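Local atomic coordinates of minor fimbrium subunit Mfa5 (Porphyromonas gingivalis ATCC 33277, PDB entry 6TO1), a protein that serves as an accessory subunit of the minor (type V) fimbriae, pili that mediate biofilm formation and adhesion to host cells and other oral bacteria. Residues 207-212 / 230-235; 211-216 / 346-351. All coordinates share one frame; numbering follows the deposited sequence.

Interaction 1: residues 207-212 / 230-235; sequences THTQGG and IILMSD. With MG (magnesium ion), chain B; PO4 (phosphate ion), chain C.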
ATOM      1  N   THR A 207      38.163  20.265  15.210  1.00 16.94           N
ATOM      2  CA  THR A 207      37.137  19.238  15.025  1.00 16.98           C
ATOM      3  C   THR A 207      35.937  19.581  15.911  1.00 17.48           C
ATOM      4  O   THR A 207      35.793  19.066  17.029  1.00 19.62           O
ATOM      5  CB  THR A 207      37.697  17.842  15.324  1.00 18.39           C
ATOM      6  OG1 THR A 207      38.919  17.600  14.595  1.00 17.63           O
ATOM      7  CG2 THR A 207      36.674  16.772  14.983  1.00 17.54           C
ATOM      8  N   HIS A 208      35.055  20.436  15.394  1.00 14.70           N
ATOM      9  CA  HIS A 208      33.902  20.959  16.150  1.00 17.49           C
ATOM     10  C   HIS A 208      32.674  20.096  15.855  1.00 16.42           C
ATOM     11  O   HIS A 208      31.730  20.493  15.169  1.00 16.14           O
ATOM     12  CB  HIS A 208      33.672  22.414  15.777  1.00 17.50           C
ATOM     13  CG  HIS A 208      32.945  23.232  16.800  1.00 15.04           C
ATOM     14  ND1 HIS A 208      31.805  22.803  17.447  1.00 17.02           N
ATOM     15  CD2 HIS A 208      33.178  24.487  17.244  1.00 14.95           C
ATOM     16  CE1 HIS A 208      31.372  23.762  18.252  1.00 15.72           C
ATOM     17  NE2 HIS A 208      32.199  24.788  18.156  1.00 17.46           N
ATOM     18  N   THR A 209      32.743  18.845  16.328  1.00 14.64           N
ATOM     19  CA  THR A 209      31.689  17.880  16.009  1.00 17.85           C
ATOM     20  C   THR A 209      30.339  18.356  16.543  1.00 15.48           C
ATOM     21  O   THR A 209      29.311  18.229  15.868  1.00 15.16           O
ATOM     22  CB  THR A 209      32.097  16.515  16.552  1.00 17.66           C
ATOM     23  OG1 THR A 209      33.376  16.165  15.995  1.00 19.21           O
ATOM     24  CG2 THR A 209      31.083  15.422  16.211  1.00 15.37           C
ATOM     25  N   GLN A 210      30.324  18.934  17.734  1.00 15.62           N
ATOM     26  CA  GLN A 210      29.083  19.509  18.233  1.00 14.07           C
ATOM     27  C   GLN A 210      28.531  20.518  17.235  1.00 14.95           C
ATOM     28  O   GLN A 210      27.329  20.533  16.949  1.00 15.31           O
ATOM     29  CB  GLN A 210      29.313  20.163  19.586  1.00 15.73           C
ATOM     30  CG  GLN A 210      28.138  21.014  20.002  1.00 18.88           C
ATOM     31  CD  GLN A 210      28.248  21.578  21.399  1.00 19.45           C
ATOM     32  OE1 GLN A 210      29.340  21.953  21.862  1.00 18.66           O
ATOM     33  NE2 GLN A 210      27.101  21.641  22.089  1.00 16.73           N
ATOM     34  N   GLY A 211      29.405  21.355  16.671  1.00 17.38           N
ATOM     35  CA  GLY A 211      28.936  22.371  15.732  1.00 19.77           C
ATOM     36  C   GLY A 211      28.369  21.777  14.455  1.00 14.13           C
ATOM     37  O   GLY A 211      27.349  22.249  13.933  1.00 15.91           O
ATOM     38  N   GLY A 212      29.015  20.733  13.929  1.00 15.57           N
ATOM     39  CA  GLY A 212      28.451  20.027  12.800  1.00 18.44           C
ATOM     40  C   GLY A 212      27.078  19.464  13.111  1.00 17.17           C
ATOM     41  O   GLY A 212      26.144  19.598  12.318  1.00 17.76           O
ATOM     42  N   ILE A 230      20.415  11.691  10.579  1.00 17.87           N
ATOM     43  CA  ILE A 230      21.694  12.393  10.528  1.00 18.64           C
ATOM     44  C   ILE A 230      22.784  11.344  10.424  1.00 18.87           C
ATOM     45  O   ILE A 230      22.814  10.399  11.220  1.00 18.87           O
ATOM     46  CB  ILE A 230      21.913  13.290  11.756  1.00 15.44           C
ATOM     47  CG1 ILE A 230      20.831  14.361  11.785  1.00 17.61           C
ATOM     48  CG2 ILE A 230      23.329  13.856  11.771  1.00 17.31           C
ATOM     49  CD1 ILE A 230      20.804  15.181  13.098  1.00 23.03           C
ATOM     50  N   ILE A 231      23.668  11.504   9.440  1.00 15.58           N
ATOM     51  CA  ILE A 231      24.813  10.616   9.258  1.00 16.27           C
ATOM     52  C   ILE A 231      26.087  11.410   9.536  1.00 19.07           C
ATOM     53  O   ILE A 231      26.426  12.320   8.778  1.00 20.24           O
ATOM     54  CB  ILE A 231      24.857  10.020   7.836  1.00 18.59           C
ATOM     55  CG1 ILE A 231      23.597   9.225   7.529  1.00 20.71           C
ATOM     56  CG2 ILE A 231      26.139   9.175   7.634  1.00 18.25           C
ATOM     57  CD1 ILE A 231      23.389   8.993   5.987  1.00 21.12           C
ATOM     58  N   LEU A 232      26.833  11.018  10.569  1.00 18.43           N
ATOM     59  CA  LEU A 232      28.078  11.682  10.928  1.00 19.82           C
ATOM     60  C   LEU A 232      29.252  10.821  10.504  1.00 16.21           C
ATOM     61  O   LEU A 232      29.359   9.664  10.907  1.00 17.64           O
ATOM     62  CB  LEU A 232      28.143  11.945  12.440  1.00 16.69           C
ATOM     63  CG  LEU A 232      29.413  12.534  13.007  1.00 16.92           C
ATOM     64  CD1 LEU A 232      29.676  13.942  12.494  1.00 19.15           C
ATOM     65  CD2 LEU A 232      29.312  12.494  14.552  1.00 16.83           C
ATOM     66  N   MET A 233      30.144  11.402   9.717  1.00 16.40           N
ATOM     67  CA  MET A 233      31.321  10.735   9.183  1.00 15.83           C
ATOM     68  C   MET A 233      32.533  11.436   9.777  1.00 18.67           C
ATOM     69  O   MET A 233      32.837  12.580   9.414  1.00 19.15           O
ATOM     70  CB  MET A 233      31.321  10.810   7.651  1.00 16.63           C
ATOM     71  CG  MET A 233      30.188   9.997   7.045  1.00 18.39           C
ATOM     72  SD  MET A 233      29.572  10.559   5.442  1.00 20.77           S
ATOM     73  CE  MET A 233      31.070  10.448   4.472  1.00 24.69           C
ATOM     74  N   SER A 234      33.216  10.777  10.703  1.00 19.28           N
ATOM     75  CA  SER A 234      34.250  11.460  11.464  1.00 15.80           C
ATOM     76  C   SER A 234      35.299  10.451  11.897  1.00 16.81           C
ATOM     77  O   SER A 234      35.017   9.260  12.011  1.00 18.77           O
ATOM     78  CB  SER A 234      33.634  12.170  12.681  1.00 18.15           C
ATOM     79  OG  SER A 234      34.662  12.682  13.517  1.00 19.40           O
ATOM     80  N   ASP A 235      36.517  10.933  12.174  1.00 17.81           N
ATOM     81  CA  ASP A 235      37.428   9.979  12.799  1.00 19.21           C
ATOM     82  C   ASP A 235      37.201   9.867  14.301  1.00 20.26           C
ATOM     83  O   ASP A 235      37.825   9.014  14.936  1.00 19.97           O
ATOM     84  CB  ASP A 235      38.898  10.284  12.502  1.00 21.88           C
ATOM     85  CG  ASP A 235      39.374  11.607  13.050  1.00 24.63           C
ATOM     86  OD1 ASP A 235      38.891  12.073  14.126  1.00 19.64           O
ATOM     87  OD2 ASP A 235      40.268  12.189  12.382  1.00 21.94           O
TER
HETATM   88 MG    MG B1101      40.005  16.063  13.745  1.00 19.27          MG
HETATM   89  P   PO4 C1102      42.089  18.455  14.465  1.00 20.59           P
HETATM   90  O1  PO4 C1102      42.560  19.581  13.526  1.00 20.91           O
HETATM   91  O2  PO4 C1102      41.103  19.021  15.479  1.00 20.30           O
HETATM   92  O3  PO4 C1102      43.314  17.967  15.215  1.00 23.39           O
HETATM   93  O4  PO4 C1102      41.545  17.309  13.700  1.00 19.73           O
HETATM   94  O   HOH W   1      34.243  13.677  16.320  1.00 18.69           O
HETATM   95  O   HOH W   2      38.561  14.634  13.708  1.00 19.53           O
HETATM   96  O   HOH W   3      40.522  15.244  15.611  1.00 18.57           O
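Thr209 lays its methyl CG2 against CD2 of Leu232, 3.8 Å away, the two side chains crossing at about a right angle. The contact lies next to the metal-ion-dependent adhesion site (MIDAS) of a von Willebrand factor A domain, where the start of helix 209-220 meets the C-terminal end of a central strand, 227-234; Thr207 and Asp235 of the same segments reach the ion and its water shell. With chi1 at -56°, Thr209 turns CG2 to the leucine and leaves OG1 beside its own backbone N, from where it reaches a water. That water lies 2.7 Å from Thr209 OG1. It donates to Ser234 OG at 3.0 Å, bridging the two hydroxyls; Tyr177 also bonds the threonine hydroxyl, and Asp133 the serine. Two residues earlier, in the loop before the helix, Thr207 OG1 binds the magnesium ion directly at 2.1 Å, alongside Ser135 and Ser137, and gives its proton to O2 of a phosphate, probably from the crystallisation liquor, whose O4 occupies another metal position. Asp235 stays in the second shell, with OD1 taking a proton from a metal-bound water at 2.6 Å and OD2 held by Arg145 and Ser137. His208 caps the helix: Gly211 N donates to His208 ND1 from 28° out of the ring plane, a bent bond of 131°.

Interaction 2: residues 211-216 / 346-351; sequences GGLKMA and NEAQFA
Leu213 and Glu347 meet flank to flank, CB of the leucine 3.8 Å from CG of the glutamate, where helices 209-220 and 340-353 run side by side on one face of the vWA sheet. The local axes approach to 9.2 Å and are nearly parallel, at 14°. Leu213 has CG anti to its carbonyl carbon (chi1 -68°), which carries CD1 across to the CB of Ala348 at 4.2 Å, an ordinary apolar contact between the helices. Glu347 sets out with CG opposite its backbone N, then bends at chi2 (70°), folding the carboxylate alongside Lys214. The lysine is bent at chi2 too and extended beyond, and the two chains cross obliquely: OE2 of Glu347 rests 3.4 Å from CD of Lys214, against methylene groups. The ammonium passes by, with NZ of Lys214 5.0 Å from Glu347 OE2, and makes a cation-pi contact with Tyr309. The carboxylate is instead gripped by Arg217, through a salt bridge to OE2, and by a hydrogen bond between OE1 and the hydroxyl of Tyr309. Between the segments, then, the contact is van der Waals, with Lys214 probably adding a longer-range attraction to this buried, well-satisfied acid.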
ATOM      1  N   GLY A 211      29.405  21.355  16.671  1.00 17.38           N
ATOM      2  CA  GLY A 211      28.936  22.371  15.732  1.00 19.77           C
ATOM      3  C   GLY A 211      28.369  21.777  14.455  1.00 14.13           C
ATOM      4  O   GLY A 211      27.349  22.249  13.933  1.00 15.91           O
ATOM      5  N   GLY A 212      29.015  20.733  13.929  1.00 15.57           N
ATOM      6  CA  GLY A 212      28.451  20.027  12.800  1.00 18.44           C
ATOM      7  C   GLY A 212      27.078  19.464  13.111  1.00 17.17           C
ATOM      8  O   GLY A 212      26.144  19.598  12.318  1.00 17.76           O
ATOM      9  N   LEU A 213      26.924  18.859  14.287  1.00 16.25           N
ATOM     10  CA  LEU A 213      25.632  18.303  14.657  1.00 15.25           C
ATOM     11  C   LEU A 213      24.589  19.389  14.896  1.00 17.81           C
ATOM     12  O   LEU A 213      23.413  19.207  14.560  1.00 17.28           O
ATOM     13  CB  LEU A 213      25.787  17.424  15.894  1.00 15.24           C
ATOM     14  CG  LEU A 213      26.569  16.149  15.691  1.00 15.10           C
ATOM     15  CD1 LEU A 213      26.886  15.465  17.002  1.00 17.03           C
ATOM     16  CD2 LEU A 213      25.803  15.169  14.761  1.00 19.11           C
ATOM     17  N   LYS A 214      24.989  20.522  15.490  1.00 14.12           N
ATOM     18  CA  LYS A 214      24.058  21.623  15.692  1.00 16.15           C
ATOM     19  C   LYS A 214      23.546  22.165  14.363  1.00 17.86           C
ATOM     20  O   LYS A 214      22.348  22.414  14.210  1.00 17.75           O
ATOM     21  CB  LYS A 214      24.725  22.731  16.508  1.00 17.77           C
ATOM     22  CG  LYS A 214      23.913  24.024  16.587  1.00 15.39           C
ATOM     23  CD  LYS A 214      22.583  23.844  17.298  1.00 16.81           C
ATOM     24  CE  LYS A 214      21.786  25.164  17.324  1.00 19.81           C
ATOM     25  NZ  LYS A 214      20.526  25.058  18.128  1.00 22.40           N
ATOM     26  N   MET A 215      24.430  22.337  13.380  1.00 16.79           N
ATOM     27  CA  MET A 215      23.956  22.782  12.072  1.00 18.05           C
ATOM     28  C   MET A 215      22.996  21.769  11.446  1.00 17.65           C
ATOM     29  O   MET A 215      21.988  22.150  10.827  1.00 17.38           O
ATOM     30  CB  MET A 215      25.141  23.047  11.151  1.00 15.97           C
ATOM     31  CG  MET A 215      24.679  23.604   9.819  1.00 22.50           C
ATOM     32  SD  MET A 215      26.048  24.073   8.789  1.00 24.06           S
ATOM     33  CE  MET A 215      26.344  25.721   9.455  1.00 22.99           C
ATOM     34  N   ALA A 216      23.297  20.480  11.585  1.00 19.26           N
ATOM     35  CA  ALA A 216      22.380  19.441  11.135  1.00 17.95           C
ATOM     36  C   ALA A 216      21.018  19.552  11.821  1.00 18.32           C
ATOM     37  O   ALA A 216      19.978  19.376  11.176  1.00 18.08           O
ATOM     38  CB  ALA A 216      23.005  18.069  11.394  1.00 18.05           C
ATOM     39  N   ASN A 346      26.326  14.983  23.706  1.00 17.70           N
ATOM     40  CA  ASN A 346      25.272  15.814  24.289  1.00 18.84           C
ATOM     41  C   ASN A 346      24.412  16.437  23.203  1.00 15.76           C
ATOM     42  O   ASN A 346      23.170  16.435  23.286  1.00 18.11           O
ATOM     43  CB  ASN A 346      25.955  16.890  25.158  1.00 19.25           C
ATOM     44  CG  ASN A 346      25.110  17.399  26.308  1.00 19.96           C
ATOM     45  OD1 ASN A 346      25.662  17.845  27.325  1.00 17.50           O
ATOM     46  ND2 ASN A 346      23.811  17.415  26.142  1.00 18.20           N
ATOM     47  N   GLU A 347      25.058  16.975  22.166  1.00 15.85           N
ATOM     48  CA  GLU A 347      24.351  17.607  21.066  1.00 17.18           C
ATOM     49  C   GLU A 347      23.532  16.589  20.287  1.00 15.79           C
ATOM     50  O   GLU A 347      22.394  16.867  19.888  1.00 17.76           O
ATOM     51  CB  GLU A 347      25.362  18.286  20.158  1.00 16.25           C
ATOM     52  CG  GLU A 347      24.748  19.166  19.107  1.00 16.34           C
ATOM     53  CD  GLU A 347      24.136  20.425  19.688  1.00 16.29           C
ATOM     54  OE1 GLU A 347      24.612  20.882  20.750  1.00 19.37           O
ATOM     55  OE2 GLU A 347      23.188  20.961  19.085  1.00 17.18           O
ATOM     56  N   ALA A 348      24.082  15.398  20.089  1.00 16.53           N
ATOM     57  CA  ALA A 348      23.314  14.353  19.440  1.00 18.76           C
ATOM     58  C   ALA A 348      22.094  13.980  20.260  1.00 18.88           C
ATOM     59  O   ALA A 348      21.074  13.607  19.689  1.00 17.16           O
ATOM     60  CB  ALA A 348      24.183  13.129  19.188  1.00 16.54           C
ATOM     61  N   GLN A 349      22.176  14.065  21.591  1.00 19.08           N
ATOM     62  CA  GLN A 349      21.018  13.725  22.417  1.00 22.06           C
ATOM     63  C   GLN A 349      19.841  14.649  22.116  1.00 18.82           C
ATOM     64  O   GLN A 349      18.682  14.209  22.112  1.00 18.82           O
ATOM     65  CB  GLN A 349      21.366  13.794  23.907  1.00 19.20           C
ATOM     66  CG  GLN A 349      20.260  13.221  24.793  1.00 20.91           C
ATOM     67  CD  GLN A 349      19.964  11.751  24.492  1.00 22.17           C
ATOM     68  OE1 GLN A 349      20.849  10.911  24.497  1.00 23.67           O
ATOM     69  NE2 GLN A 349      18.711  11.450  24.221  1.00 25.40           N
ATOM     70  N   PHE A 350      20.113  15.937  21.874  1.00 16.85           N
ATOM     71  CA  PHE A 350      19.036  16.857  21.525  1.00 20.16           C
ATOM     72  C   PHE A 350      18.390  16.426  20.215  1.00 23.75           C
ATOM     73  O   PHE A 350      17.164  16.484  20.072  1.00 18.91           O
ATOM     74  CB  PHE A 350      19.537  18.304  21.413  1.00 17.57           C
ATOM     75  CG  PHE A 350      20.332  18.773  22.611  1.00 19.61           C
ATOM     76  CD1 PHE A 350      19.958  18.401  23.902  1.00 17.46           C
ATOM     77  CD2 PHE A 350      21.454  19.560  22.443  1.00 20.60           C
ATOM     78  CE1 PHE A 350      20.690  18.812  25.001  1.00 19.23           C
ATOM     79  CE2 PHE A 350      22.180  19.958  23.533  1.00 20.84           C
ATOM     80  CZ  PHE A 350      21.807  19.589  24.801  1.00 18.22           C
ATOM     81  N   ALA A 351      19.204  15.969  19.254  1.00 19.59           N
ATOM     82  CA  ALA A 351      18.662  15.465  17.989  1.00 19.83           C
ATOM     83  C   ALA A 351      17.820  14.211  18.210  1.00 18.55           C
ATOM     84  O   ALA A 351      16.741  14.065  17.616  1.00 19.54           O
ATOM     85  CB  ALA A 351      19.797  15.157  17.015  1.00 17.38           C
TER

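Both contacts use helix 209-220 of the vWA domain, and their centres lie 8 Å apart. Interaction 1 joins its first turn to strand 227-234, the next strand in sequence, whereas interaction 2 joins the following turn to helix 340-353, with 130 residues along the chain from segment 211-216 to segment 346-351; Gly211 and Gly212 belong to both. Ile230 ties them together, its CD1 packing at 4.0 Å on CB of both Ala216 and Ala351, beneath the pair of helices. Gln210 NE2 also lies 2.9 Å from Glu347 OE1, probably a hydrogen bond. Helix 209-220 thus starts at the magnesium site and packs on both the sheet and helix 340-353.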